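PDB 6Z8G: variant surface glycoprotein MITat 1.13 from Trypanosoma brucei, which probably forms part of the dense surface coat by which the parasite, switching among antigenically distinct versions, evades the host's immune response. Local coordinates for residues A91-D96 with R291-F296. Sequence-based numbering, arbitrary orientation.
Sequences AADILD and RANPKF
Asn-293 and Asp-93 make the close part of this contact: the amide reaches across to the helix, and Asn-293 ND2 donates to Asp-93 OD2 at 2.7 Å. OD2 accepts through its anti lone pair and sits 17° out of the plane of the Asn-293 amide. Carboxylate and amide are turned 73° against each other, and Asn-293 ND2 also lies 3.4 Å from Asp-93 CB. Asp-93 sends its CG anti to the backbone N (chi1 -160°), which carries the carboxylate out to the loop. The buried Ile-94 lays its CG1 against Asn-293 ND2 at 3.8 Å, while Ala-90 of the same helix also touches Asn-293. The other end of the amide works within the loop: Asn-293 OD1 accepts from Lys-295 N at 2.9 Å, a capping bond at the turn leading into helix 296-304. One side chain thus caps a short helix and ties it to helix 78-129, one of the two long helices of the elongated A-type VSG N-terminal domain. Around the rim the fit is looser. The exposed Pro-294 brings its CD only within 4.2 Å of Asp-93 OD2. On the side facing the second subunit, Lys-295 passes its CG 4.1 Å from Asp-93 CB, but Lys-295 NZ stays 5.5 Å from Asp-93 OD1, too far for a salt bridge; it forms a long, weak ion pair with Asp-373 of the second subunit, whose Pro-369 packs on Asp-93.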
loop_
_atom_site.group_PDB
_atom_site.type_symbol
_atom_site.label_atom_id
_atom_site.label_comp_id
_atom_site.label_asym_id
_atom_site.label_seq_id
_atom_site.Cartn_x
_atom_site.Cartn_y
_atom_site.Cartn_z
ATOM N N ALA B 91 11.055 28.077 2.090
ATOM C CA ALA B 91 10.176 27.067 2.661
ATOM C C ALA B 91 9.147 26.630 1.653
ATOM O O ALA B 91 8.806 25.447 1.579
ATOM C CB ALA B 91 9.473 27.610 3.904
ATOM N N ALA B 92 8.652 27.572 0.854
ATOM C CA ALA B 92 7.673 27.204 -0.160
ATOM C C ALA B 92 8.286 26.268 -1.182
ATOM O O ALA B 92 7.645 25.309 -1.633
ATOM C CB ALA B 92 7.136 28.455 -0.836
ATOM N N ASP B 93 9.537 26.522 -1.547
ATOM C CA ASP B 93 10.228 25.654 -2.497
ATOM C C ASP B 93 10.503 24.257 -1.915
ATOM O O ASP B 93 10.307 23.236 -2.591
ATOM C CB ASP B 93 11.510 26.348 -2.948
ATOM C CG ASP B 93 12.039 25.793 -4.250
ATOM O OD1 ASP B 93 11.270 25.763 -5.245
ATOM O OD2 ASP B 93 13.220 25.364 -4.273
ATOM N N ILE B 94 10.989 24.195 -0.672
ATOM C CA ILE B 94 11.242 22.918 -0.015
ATOM C C ILE B 94 9.958 22.111 0.104
ATOM O O ILE B 94 9.938 20.894 -0.146
ATOM C CB ILE B 94 11.889 23.145 1.362
ATOM C CG1 ILE B 94 13.323 23.644 1.192
ATOM C CG2 ILE B 94 11.873 21.841 2.150
ATOM C CD1 ILE B 94 13.887 24.307 2.426
ATOM N N LEU B 95 8.874 22.765 0.515
ATOM C CA LEU B 95 7.612 22.054 0.691
ATOM C C LEU B 95 7.100 21.516 -0.638
ATOM O O LEU B 95 6.655 20.366 -0.717
ATOM C CB LEU B 95 6.594 22.985 1.328
ATOM C CG LEU B 95 5.227 22.376 1.612
ATOM C CD1 LEU B 95 5.411 21.127 2.444
ATOM C CD2 LEU B 95 4.372 23.439 2.337
ATOM N N ASP B 96 7.171 22.330 -1.694
ATOM C CA ASP B 96 6.738 21.895 -3.021
ATOM C C ASP B 96 7.530 20.679 -3.508
ATOM O O ASP B 96 6.951 19.702 -4.006
ATOM C CB ASP B 96 6.879 23.051 -4.011
ATOM C CG ASP B 96 6.348 22.687 -5.383
ATOM O OD1 ASP B 96 5.117 22.550 -5.505
ATOM O OD2 ASP B 96 7.161 22.508 -6.323
ATOM N N ARG B 291 19.486 26.952 3.831
ATOM C CA ARG B 291 20.646 27.612 3.229
ATOM C C ARG B 291 20.958 27.160 1.801
ATOM O O ARG B 291 21.396 27.958 0.972
ATOM C CB ARG B 291 21.882 27.428 4.114
ATOM C CG ARG B 291 23.046 28.337 3.749
ATOM C CD ARG B 291 23.982 28.537 4.929
ATOM N NE ARG B 291 24.866 29.684 4.739
ATOM C CZ ARG B 291 25.649 30.190 5.685
ATOM N NH1 ARG B 291 25.661 29.652 6.897
ATOM N NH2 ARG B 291 26.420 31.235 5.422
ATOM N N ALA B 292 20.730 25.883 1.524
ATOM C CA ALA B 292 21.002 25.306 0.213
ATOM C C ALA B 292 19.876 25.549 -0.780
ATOM O O ALA B 292 19.995 25.158 -1.953
ATOM C CB ALA B 292 21.264 23.805 0.348
ATOM N N ASN B 293 18.781 26.133 -0.346
ATOM C CA ASN B 293 17.697 26.310 -1.293
ATOM C C ASN B 293 17.983 27.521 -2.170
ATOM O O ASN B 293 18.327 28.593 -1.655
ATOM C CB ASN B 293 16.349 26.466 -0.602
ATOM C CG ASN B 293 15.206 26.525 -1.605
ATOM O OD1 ASN B 293 14.880 27.597 -2.121
ATOM N ND2 ASN B 293 14.640 25.369 -1.935
ATOM N N PRO B 294 17.839 27.384 -3.485
ATOM C CA PRO B 294 18.137 28.501 -4.395
ATOM C C PRO B 294 17.384 29.794 -4.110
ATOM O O PRO B 294 17.863 30.846 -4.533
ATOM C CB PRO B 294 17.749 27.937 -5.772
ATOM C CG PRO B 294 17.735 26.405 -5.599
ATOM C CD PRO B 294 17.325 26.182 -4.185
ATOM N N LYS B 295 16.200 29.765 -3.481
ATOM C CA LYS B 295 15.466 31.013 -3.223
ATOM C C LYS B 295 16.067 31.844 -2.092
ATOM O O LYS B 295 15.853 33.062 -2.041
ATOM C CB LYS B 295 13.993 30.719 -2.886
ATOM C CG LYS B 295 13.195 29.979 -3.986
ATOM C CD LYS B 295 12.867 30.869 -5.215
ATOM C CE LYS B 295 12.044 30.080 -6.258
ATOM N NZ LYS B 295 11.258 30.950 -7.186
ATOM N N PHE B 296 16.824 31.208 -1.197
ATOM C CA PHE B 296 17.198 31.819 0.074
ATOM C C PHE B 296 18.108 33.030 -0.088
ATOM O O PHE B 296 17.804 34.103 0.442
ATOM C CB PHE B 296 17.868 30.761 0.939
ATOM C CG PHE B 296 18.262 31.239 2.296
ATOM C CD1 PHE B 296 17.303 31.561 3.234
ATOM C CD2 PHE B 296 19.597 31.320 2.648
ATOM C CE1 PHE B 296 17.674 31.989 4.500
ATOM C CE2 PHE B 296 19.975 31.739 3.906
ATOM C CZ PHE B 296 19.023 32.066 4.838
#